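Local coordinates for protein histone acetyltransferase HPA2 and related acetyltransferases (Corynebacterium glutamicum ATCC 13032, PDB 2QEC) that belongs to the GCN5-related N-acetyltransferase family and so probably transfers an acyl group, most likely acetyl from acetyl-CoA, to an acceptor that is not known, at residues P4-A9 against N62-R67; F123-L128 against A158-A163; V22-N27 against T130-S135. The protein carries 1 engineered substitution. All coordinates share one frame; numbering follows the deposited sequence.

Contact 1: residues P4-A9 against N62-R67; sequences PTVLPA and NIDVAR. With EDO (1,2-ethanediol), chain H; EDO (1,2-ethanediol), chain C.
The carbonyl oxygen of T5 is gripped by three groups. R67 N donates to T5 O over 3.2 Å, the CA-H of A66 approaches T5 O at 3.3 Å, and a water hydrogen-bonded to it is in turn held by R67 NH1, so one arginine serves this oxygen through backbone and guanidinium alike. Two residues on, V65 N meets L7 O at 2.8 Å in an almost straight bond (173°), and L7 N returns a bond to V65 O. This is the antiparallel edge of the acetyltransferase sheet, with strand 5-8 bordering strand 61-67. P8 is tolerated here because its pair with D64 is non-hydrogen-bonded and asks for no N-H. V6 and A66 share the face turned to helix 142-154. CG1 of V6 stands anti to the backbone N (chi1 -180°) and lies 3.8 Å from D64 CB, the two side chains crossing at about a right angle; V6 CG2 rests on the small A66 CB. On the opposite face, within strand 61-67, V65 CG2 sits 3.4 Å above the plane of the R67 guanidinium, toward its rim, while D13 forms a salt bridge with R67 NH2. A9 CB packs on I63 CG2 at 3.7 Å, beside I17 of helix 14-25.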
loop_
_atom_site.group_PDB
_atom_site.type_symbol
_atom_site.label_atom_id
_atom_site.label_comp_id
_atom_site.label_asym_id
_atom_site.label_seq_id
_atom_site.Cartn_x
_atom_site.Cartn_y
_atom_site.Cartn_z
ATOM N N PRO A 4 9.308 -9.141 28.759
ATOM C CA PRO A 4 9.038 -10.541 28.471
ATOM C C PRO A 4 9.829 -11.081 27.279
ATOM O O PRO A 4 10.192 -10.341 26.353
ATOM C CB PRO A 4 7.547 -10.551 28.181
ATOM C CG PRO A 4 7.176 -9.152 27.920
ATOM C CD PRO A 4 8.087 -8.328 28.721
ATOM N N THR A 5 10.056 -12.383 27.296
ATOM C CA THR A 5 10.858 -13.013 26.292
ATOM C C THR A 5 9.929 -13.718 25.285
ATOM O O THR A 5 8.923 -14.284 25.668
ATOM C CB THR A 5 11.859 -13.857 27.029
ATOM O OG1 THR A 5 12.742 -12.945 27.700
ATOM C CG2 THR A 5 12.651 -14.740 26.140
ATOM N N VAL A 6 10.260 -13.609 24.006
ATOM C CA VAL A 6 9.376 -14.065 22.948
ATOM C C VAL A 6 9.990 -15.224 22.185
ATOM O O VAL A 6 11.131 -15.160 21.772
ATOM C CB VAL A 6 8.976 -12.894 22.017
ATOM C CG1 VAL A 6 8.025 -13.393 20.901
ATOM C CG2 VAL A 6 8.272 -11.781 22.811
ATOM N N LEU A 7 9.205 -16.293 22.018
ATOM C CA LEU A 7 9.565 -17.494 21.273
ATOM C C LEU A 7 8.351 -18.064 20.528
ATOM O O LEU A 7 7.180 -17.743 20.848
ATOM C CB LEU A 7 10.092 -18.593 22.174
ATOM C CG LEU A 7 11.363 -18.304 22.987
ATOM C CD1 LEU A 7 11.558 -19.344 24.059
ATOM C CD2 LEU A 7 12.572 -18.281 22.111
ATOM N N PRO A 8 8.625 -18.908 19.535
ATOM C CA PRO A 8 7.509 -19.622 18.908
ATOM C C PRO A 8 6.787 -20.500 19.914
ATOM O O PRO A 8 7.404 -21.035 20.858
ATOM C CB PRO A 8 8.205 -20.454 17.805
ATOM C CG PRO A 8 9.504 -19.728 17.530
ATOM C CD PRO A 8 9.916 -19.245 18.885
ATOM N N ALA A 9 5.466 -20.613 19.723
ATOM C CA ALA A 9 4.626 -21.479 20.537
ATOM C C ALA A 9 4.898 -22.925 20.203
ATOM O O ALA A 9 5.318 -23.249 19.100
ATOM C CB ALA A 9 3.162 -21.182 20.286
ATOM N N ASN A 62 2.949 -18.069 11.785
ATOM C CA ASN A 62 3.754 -18.007 13.025
ATOM C C ASN A 62 2.903 -17.600 14.214
ATOM O O ASN A 62 2.182 -16.608 14.179
ATOM C CB ASN A 62 4.921 -17.005 12.890
ATOM C CG ASN A 62 6.059 -17.515 11.986
ATOM O OD1 ASN A 62 6.012 -17.333 10.797
ATOM N ND2 ASN A 62 7.080 -18.177 12.590
ATOM N N ILE A 63 3.090 -18.322 15.322
ATOM C CA ILE A 63 2.499 -18.011 16.597
ATOM C C ILE A 63 3.632 -17.755 17.572
ATOM O O ILE A 63 4.474 -18.631 17.798
ATOM C CB ILE A 63 1.635 -19.189 17.102
ATOM C CG1 ILE A 63 0.598 -19.581 16.043
ATOM C CG2 ILE A 63 0.967 -18.849 18.449
ATOM C CD1 ILE A 63 -0.109 -20.936 16.377
ATOM N N ASP A 64 3.700 -16.525 18.063
ATOM C CA ASP A 64 4.710 -16.123 19.048
ATOM C C ASP A 64 4.047 -16.001 20.409
ATOM O O ASP A 64 2.905 -15.533 20.519
ATOM C CB ASP A 64 5.333 -14.792 18.647
ATOM C CG ASP A 64 6.157 -14.875 17.377
ATOM O OD1 ASP A 64 6.618 -15.993 16.999
ATOM O OD2 ASP A 64 6.404 -13.785 16.805
ATOM N N VAL A 65 4.748 -16.416 21.461
ATOM C CA VAL A 65 4.296 -16.156 22.799
ATOM C C VAL A 65 5.348 -15.380 23.570
ATOM O O VAL A 65 6.542 -15.596 23.387
ATOM C CB VAL A 65 3.995 -17.451 23.636
ATOM C CG1 VAL A 65 2.783 -18.131 23.112
ATOM C CG2 VAL A 65 5.166 -18.423 23.656
ATOM N N ALA A 66 4.861 -14.545 24.486
ATOM C CA ALA A 66 5.663 -13.820 25.464
ATOM C C ALA A 66 5.401 -14.437 26.821
ATOM O O ALA A 66 4.248 -14.653 27.157
ATOM C CB ALA A 66 5.218 -12.381 25.484
ATOM N N ARG A 67 6.446 -14.657 27.606
ATOM C CA ARG A 67 6.327 -15.203 28.918
ATOM C C ARG A 67 6.932 -14.219 29.880
ATOM O O ARG A 67 7.925 -13.539 29.543
ATOM C CB ARG A 67 7.046 -16.555 29.013
ATOM C CG ARG A 67 6.427 -17.674 28.109
ATOM C CD ARG A 67 7.161 -18.989 28.322
ATOM N NE ARG A 67 6.495 -20.113 27.653
ATOM C CZ ARG A 67 6.761 -20.528 26.418
ATOM N NH1 ARG A 67 7.701 -19.946 25.677
ATOM N NH2 ARG A 67 6.079 -21.549 25.922
HETATM C C1 EDO H . 6.193 -18.778 15.634
HETATM O O1 EDO H . 7.318 -18.005 15.348
HETATM C C2 EDO H . 6.047 -20.061 14.848
HETATM O O2 EDO H . 4.788 -20.643 15.181
HETATM C C1 EDO C . 3.083 -22.895 16.278
HETATM O O1 EDO C . 4.343 -22.427 16.787
HETATM C C2 EDO C . 3.315 -23.986 15.230
HETATM O O2 EDO C . 2.961 -25.265 15.763
HETATM O O HOH W 1 8.701 -17.229 25.471
HETATM O O HOH W 2 10.881 -13.887 30.275
HETATM O O HOH W 3 7.663 -21.687 23.305
#

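Contact 2: residues F123-L128 against A158-A163; sequences FPHWYL and AIYLEA
W126 and A158 are joined by the shortest of three backbone bonds, W126 N to A158 O at 2.7 Å. Y160 N then donates to W126 O, and L128 N to Y160 O at 3.1 Å; W126 thus straddles I159, bonding the residues before and after it, as parallel strands do. At each end of this short ladder a water replaces the next direct bond: one accepts from A158 N and donates to P124 O, the other accepts from E162 N and donates to L128 O. These strands, 126-133 and 159-163, precede and follow helix 142-154 in the chain, forming a beta-alpha-beta unit, and their separation beyond L128 matches the splayed parallel pair of the GNAT fold, the cleft in which relatives hold acetyl-CoA.

Aromatic contacts fill the face bearing Y127 and Y160. The two side chains run alongside each other from neighbouring strands, with Y127 CD1 3.7 Å from Y160 CD2 and the ring planes 42° apart. H125 joins the cluster from the other flank: its CG lies between the backbone N and the carbonyl carbon (chi1 60°), and its CD2 comes 3.5 Å from Y160 CB. The imidazole is held at both nitrogens, ND1 donating in the ring plane to F123 O at 2.8 Å and NE2 bonding H120, whose ring also meets Y127 edge-to-face. The hydroxyl of Y160 donates to E162 OE2, so short in the model that its exact length is doubtful.

Apolar packing marks the face toward helix 142-154. W126 CB meets I159 CG1 at 4.2 Å, and both residues touch A154. The indole presents its CD1 edge to A158 O at 3.4 Å, while its NE1 bonds E157. Farther along, L128 CB faces L161 CB, and L128 also touches L147 of that helix.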
loop_
_atom_site.group_PDB
_atom_site.type_symbol
_atom_site.label_atom_id
_atom_site.label_comp_id
_atom_site.label_asym_id
_atom_site.label_seq_id
_atom_site.Cartn_x
_atom_site.Cartn_y
_atom_site.Cartn_z
ATOM N N PHE A 123 1.078 -7.184 -2.978
ATOM C CA PHE A 123 2.518 -7.382 -3.010
ATOM C C PHE A 123 2.825 -8.244 -1.799
ATOM O O PHE A 123 2.090 -8.190 -0.823
ATOM C CB PHE A 123 3.234 -6.041 -2.867
ATOM C CG PHE A 123 2.882 -5.071 -3.954
ATOM C CD1 PHE A 123 3.504 -5.162 -5.170
ATOM C CD2 PHE A 123 1.882 -4.116 -3.775
ATOM C CE1 PHE A 123 3.164 -4.289 -6.213
ATOM C CE2 PHE A 123 1.539 -3.257 -4.780
ATOM C CZ PHE A 123 2.202 -3.338 -6.003
ATOM N N PRO A 124 3.903 -9.048 -1.860
ATOM C CA PRO A 124 4.182 -9.977 -0.745
ATOM C C PRO A 124 4.430 -9.256 0.549
ATOM O O PRO A 124 5.084 -8.198 0.577
ATOM C CB PRO A 124 5.443 -10.727 -1.205
ATOM C CG PRO A 124 5.496 -10.507 -2.710
ATOM C CD PRO A 124 4.881 -9.173 -2.960
ATOM N N HIS A 125 3.861 -9.785 1.631
ATOM C CA HIS A 125 4.013 -9.160 2.902
ATOM C C HIS A 125 3.709 -10.127 4.009
ATOM O O HIS A 125 2.926 -11.069 3.824
ATOM C CB HIS A 125 3.051 -7.952 3.046
ATOM C CG HIS A 125 1.595 -8.301 2.914
ATOM N ND1 HIS A 125 0.970 -8.360 1.685
ATOM C CD2 HIS A 125 0.641 -8.589 3.838
ATOM C CE1 HIS A 125 -0.301 -8.694 1.862
ATOM N NE2 HIS A 125 -0.531 -8.825 3.159
ATOM N N TRP A 126 4.263 -9.844 5.189
ATOM C CA TRP A 126 3.786 -10.455 6.435
ATOM C C TRP A 126 2.496 -9.763 6.886
ATOM O O TRP A 126 2.296 -8.609 6.600
ATOM C CB TRP A 126 4.809 -10.295 7.551
ATOM C CG TRP A 126 6.066 -11.063 7.336
ATOM C CD1 TRP A 126 7.089 -10.767 6.463
ATOM C CD2 TRP A 126 6.399 -12.284 7.946
ATOM N NE1 TRP A 126 8.061 -11.740 6.532
ATOM C CE2 TRP A 126 7.663 -12.669 7.464
ATOM C CE3 TRP A 126 5.763 -13.088 8.942
ATOM C CZ2 TRP A 126 8.298 -13.822 7.906
ATOM C CZ3 TRP A 126 6.393 -14.223 9.353
ATOM C CH2 TRP A 126 7.649 -14.575 8.853
ATOM N N TYR A 127 1.615 -10.481 7.579
ATOM C CA TYR A 127 0.412 -9.871 8.153
ATOM C C TYR A 127 0.413 -10.146 9.627
ATOM O O TYR A 127 0.422 -11.285 9.980
ATOM C CB TYR A 127 -0.838 -10.503 7.538
ATOM C CG TYR A 127 -2.201 -10.127 8.107
ATOM C CD1 TYR A 127 -2.493 -8.834 8.518
ATOM C CD2 TYR A 127 -3.212 -11.088 8.220
ATOM C CE1 TYR A 127 -3.715 -8.504 9.020
ATOM C CE2 TYR A 127 -4.437 -10.758 8.709
ATOM C CZ TYR A 127 -4.694 -9.467 9.091
ATOM O OH TYR A 127 -5.916 -9.138 9.602
ATOM N N LEU A 128 0.360 -9.096 10.433
ATOM C CA LEU A 128 0.112 -9.210 11.859
ATOM C C LEU A 128 -1.379 -9.168 12.079
ATOM O O LEU A 128 -1.983 -8.090 11.987
ATOM C CB LEU A 128 0.809 -8.083 12.608
ATOM C CG LEU A 128 0.515 -8.095 14.114
ATOM C CD1 LEU A 128 0.868 -9.449 14.717
ATOM C CD2 LEU A 128 1.250 -6.949 14.763
ATOM N N ALA A 158 8.157 -6.747 3.844
ATOM C CA ALA A 158 7.042 -5.870 4.197
ATOM C C ALA A 158 6.098 -6.499 5.236
ATOM O O ALA A 158 5.978 -7.709 5.341
ATOM C CB ALA A 158 6.280 -5.526 2.949
ATOM N N ILE A 159 5.418 -5.635 5.977
ATOM C CA ILE A 159 4.410 -6.034 6.934
ATOM C C ILE A 159 3.150 -5.150 6.740
ATOM O O ILE A 159 3.255 -3.938 6.652
ATOM C CB ILE A 159 4.910 -5.857 8.359
ATOM C CG1 ILE A 159 6.307 -6.470 8.525
ATOM C CG2 ILE A 159 3.904 -6.509 9.344
ATOM C CD1 ILE A 159 6.887 -6.366 9.981
ATOM N N TYR A 160 1.981 -5.795 6.715
ATOM C CA TYR A 160 0.651 -5.155 6.782
ATOM C C TYR A 160 -0.014 -5.415 8.149
ATOM O O TYR A 160 0.134 -6.483 8.712
ATOM C CB TYR A 160 -0.221 -5.724 5.628
ATOM C CG TYR A 160 -1.657 -5.229 5.562
ATOM C CD1 TYR A 160 -1.968 -4.031 4.995
ATOM C CD2 TYR A 160 -2.696 -5.967 6.138
ATOM C CE1 TYR A 160 -3.302 -3.559 4.951
ATOM C CE2 TYR A 160 -4.018 -5.507 6.116
ATOM C CZ TYR A 160 -4.306 -4.290 5.481
ATOM O OH TYR A 160 -5.600 -3.806 5.429
ATOM N N LEU A 161 -0.700 -4.411 8.687
ATOM C CA LEU A 161 -1.574 -4.561 9.800
ATOM C C LEU A 161 -2.709 -3.534 9.710
ATOM O O LEU A 161 -2.710 -2.627 8.889
ATOM C CB LEU A 161 -0.807 -4.435 11.141
ATOM C CG LEU A 161 -0.029 -3.134 11.409
ATOM C CD1 LEU A 161 -0.953 -1.984 11.837
ATOM C CD2 LEU A 161 0.989 -3.362 12.474
ATOM N N GLU A 162 -3.707 -3.706 10.562
ATOM C CA GLU A 162 -4.840 -2.789 10.663
ATOM C C GLU A 162 -4.944 -2.314 12.072
ATOM O O GLU A 162 -5.255 -3.113 12.954
ATOM C CB GLU A 162 -6.089 -3.523 10.232
ATOM C CG GLU A 162 -6.103 -3.698 8.702
ATOM C CD GLU A 162 -7.030 -4.800 8.204
ATOM O OE1 GLU A 162 -7.681 -5.429 9.041
ATOM O OE2 GLU A 162 -7.141 -4.998 6.962
ATOM N N ALA A 163 -4.638 -1.042 12.317
ATOM C CA ALA A 163 -4.585 -0.528 13.699
ATOM C C ALA A 163 -5.978 -0.088 14.148
ATOM O O ALA A 163 -6.718 0.550 13.400
ATOM C CB ALA A 163 -3.571 0.622 13.810
HETATM O O HOH W 4 7.612 -8.582 1.708
HETATM O O HOH W 5 -7.188 -8.466 6.673
HETATM O O HOH W 6 -3.742 -6.087 12.068
#

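Contact 3: residues V22-N27 against T130-S135; sequences VEAFAN and TVATSS. With EDO (1,2-ethanediol), chain D; EDO (1,2-ethanediol), chain G.
The C-terminal part of helix 14-25, the first long helix of this acetyltransferase, packs against the C-terminal half of strand 126-133 and the turn that follows it. Two alanines set the spacing where the backbones are nearest: their small methyl groups let helix and strand come close, with A24 CB and A132 CB 3.6 Å apart.

Beside this pair, F25 reaches across to the strand. Its CG lies beside the backbone N, anti to the carbonyl carbon (chi1 -64°). In the ring, CE2 and CZ come equally close to T130 OG1, the CE2 to OG1 distance being 3.0 Å, and the two side chains run antiparallel past one another. CE2 also rests on A132 CB at 3.8 Å, and A24 CB lies over the centre of one ring face. F31 and F49 add further aromatic neighbours, which suits a phenylalanine here.

The hydrogen bonds lie at the other end of the contact. CG of E23 stands anti to the backbone N (chi1 -176°); the chain runs on extended, and OE1 lies 2.6 Å from S135 N. The bond is fairly straight and uses the syn side of the carboxylate, though 33° out of its plane; S135 OG adds a weak bond to the same oxygen at 2.8 Å. A glutamate suits the site because it is long enough to span from helix to turn and can accept both donors on one oxygen.

V131 and T133 point away from the helix. V131 N weakly bonds one ethanediol and T133 OG1 another, consistent with a cleft along this strand. Strand 126-133 and the turn leading on to helix 142-154 match the strand-loop-helix of the GNAT fold, whose loop binds the pyrophosphate of acetyl-CoA in related enzymes and probably does so here.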
loop_
_atom_site.group_PDB
_atom_site.type_symbol
_atom_site.label_atom_id
_atom_site.label_comp_id
_atom_site.label_asym_id
_atom_site.label_seq_id
_atom_site.Cartn_x
_atom_site.Cartn_y
_atom_site.Cartn_z
ATOM N N VAL A 22 -9.043 -14.982 24.052
ATOM C CA VAL A 22 -10.420 -14.808 24.493
ATOM C C VAL A 22 -10.509 -13.688 25.537
ATOM O O VAL A 22 -11.402 -12.846 25.466
ATOM C CB VAL A 22 -10.985 -16.127 25.058
ATOM C CG1 VAL A 22 -12.336 -15.893 25.732
ATOM C CG2 VAL A 22 -11.103 -17.177 23.943
ATOM N N GLU A 23 -9.606 -13.694 26.518
ATOM C CA GLU A 23 -9.614 -12.677 27.557
ATOM C C GLU A 23 -9.388 -11.343 26.910
ATOM O O GLU A 23 -10.070 -10.393 27.224
ATOM C CB GLU A 23 -8.550 -12.950 28.620
ATOM C CG GLU A 23 -8.583 -11.964 29.778
ATOM C CD GLU A 23 -7.327 -11.991 30.608
ATOM O OE1 GLU A 23 -6.319 -11.431 30.147
ATOM O OE2 GLU A 23 -7.348 -12.541 31.726
ATOM N N ALA A 24 -8.454 -11.263 25.972
ATOM C CA ALA A 24 -8.151 -9.993 25.364
ATOM C C ALA A 24 -9.352 -9.493 24.532
ATOM O O ALA A 24 -9.671 -8.317 24.536
ATOM C CB ALA A 24 -6.901 -10.095 24.506
ATOM N N PHE A 25 -10.030 -10.387 23.827
ATOM C CA PHE A 25 -10.955 -9.940 22.782
ATOM C C PHE A 25 -12.431 -10.195 23.103
ATOM O O PHE A 25 -13.273 -9.968 22.257
ATOM C CB PHE A 25 -10.539 -10.543 21.445
ATOM C CG PHE A 25 -9.185 -10.061 20.968
ATOM C CD1 PHE A 25 -8.918 -8.695 20.845
ATOM C CD2 PHE A 25 -8.174 -10.957 20.672
ATOM C CE1 PHE A 25 -7.674 -8.251 20.449
ATOM C CE2 PHE A 25 -6.930 -10.515 20.279
ATOM C CZ PHE A 25 -6.670 -9.175 20.162
ATOM N N ALA A 26 -12.732 -10.646 24.319
ATOM C CA ALA A 26 -14.079 -11.012 24.698
ATOM C C ALA A 26 -15.071 -9.878 24.482
ATOM O O ALA A 26 -16.245 -10.130 24.217
ATOM C CB ALA A 26 -14.123 -11.466 26.153
ATOM N N ASN A 27 -14.615 -8.633 24.611
ATOM C CA ASN A 27 -15.516 -7.488 24.481
ATOM C C ASN A 27 -15.118 -6.556 23.390
ATOM O O ASN A 27 -15.598 -5.440 23.356
ATOM C CB ASN A 27 -15.615 -6.716 25.795
ATOM C CG ASN A 27 -16.269 -7.529 26.872
ATOM O OD1 ASN A 27 -15.616 -7.963 27.821
ATOM N ND2 ASN A 27 -17.567 -7.790 26.711
ATOM N N THR A 130 -3.212 -10.514 14.879
ATOM C CA THR A 130 -3.619 -10.116 16.176
ATOM C C THR A 130 -2.434 -10.153 17.149
ATOM O O THR A 130 -1.513 -10.989 17.013
ATOM C CB THR A 130 -4.813 -10.992 16.622
ATOM O OG1 THR A 130 -5.528 -10.334 17.659
ATOM C CG2 THR A 130 -4.360 -12.357 17.056
ATOM N N VAL A 131 -2.473 -9.226 18.102
ATOM C CA VAL A 131 -1.558 -9.195 19.244
ATOM C C VAL A 131 -2.385 -8.998 20.486
ATOM O O VAL A 131 -3.207 -8.092 20.576
ATOM C CB VAL A 131 -0.402 -8.131 19.036
ATOM C CG1 VAL A 131 -0.954 -6.778 18.722
ATOM C CG2 VAL A 131 0.499 -8.029 20.280
ATOM N N ALA A 132 -2.244 -9.910 21.454
ATOM C CA ALA A 132 -3.024 -9.883 22.626
ATOM C C ALA A 132 -2.134 -10.015 23.835
ATOM O O ALA A 132 -1.157 -10.774 23.802
ATOM C CB ALA A 132 -4.018 -11.044 22.589
ATOM N N THR A 133 -2.495 -9.280 24.875
ATOM C CA THR A 133 -1.793 -9.214 26.160
ATOM C C THR A 133 -2.762 -9.634 27.236
ATOM O O THR A 133 -3.910 -9.182 27.232
ATOM C CB THR A 133 -1.361 -7.748 26.465
ATOM O OG1 THR A 133 -0.410 -7.337 25.472
ATOM C CG2 THR A 133 -0.723 -7.586 27.837
ATOM N N SER A 134 -2.310 -10.440 28.190
ATOM C CA SER A 134 -3.145 -10.775 29.348
ATOM C C SER A 134 -3.463 -9.523 30.171
ATOM O O SER A 134 -2.641 -8.614 30.275
ATOM C CB SER A 134 -2.475 -11.804 30.287
ATOM O OG SER A 134 -2.223 -12.970 29.583
ATOM N N SER A 135 -4.645 -9.499 30.781
ATOM C CA SER A 135 -5.075 -8.353 31.578
ATOM C C SER A 135 -4.090 -8.123 32.713
ATOM O O SER A 135 -3.653 -6.985 32.971
ATOM C CB SER A 135 -6.479 -8.597 32.168
ATOM O OG SER A 135 -7.383 -9.005 31.145
HETATM C C1 EDO D . -2.485 -5.398 15.632
HETATM O O1 EDO D . -3.143 -4.612 14.639
HETATM C C2 EDO D . -3.200 -6.739 15.801
HETATM O O2 EDO D . -3.961 -6.811 17.035
HETATM C C1 EDO G . -0.120 -4.525 22.110
HETATM O O1 EDO G . 0.131 -3.704 20.946
HETATM C C2 EDO G . -1.582 -4.980 22.263
HETATM O O2 EDO G . -1.724 -6.066 23.212
#

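Overall arrangement
From the N terminus, strand 5-8 opens contact 1 and the chain runs on into helix 14-25, which opens contact 3. Contact 1 closes at 62-67 after a largely helical loop, adding an edge strand to the sheet while contact 3 is still open. Contact 2 opens at 123-128, and only then does contact 3 close at 130-135, on the same strand 126-133. Contact 2 closes last, at 158-163, beyond helix 142-154. Contact 3 therefore crosses both others, whereas contacts 1 and 2 follow in series; none nests. Contacts 1 and 2 touch where N62 OD1 packs on W126 CZ3. Together the three contacts join the sheet's edge, its central parallel strands and the first long helix.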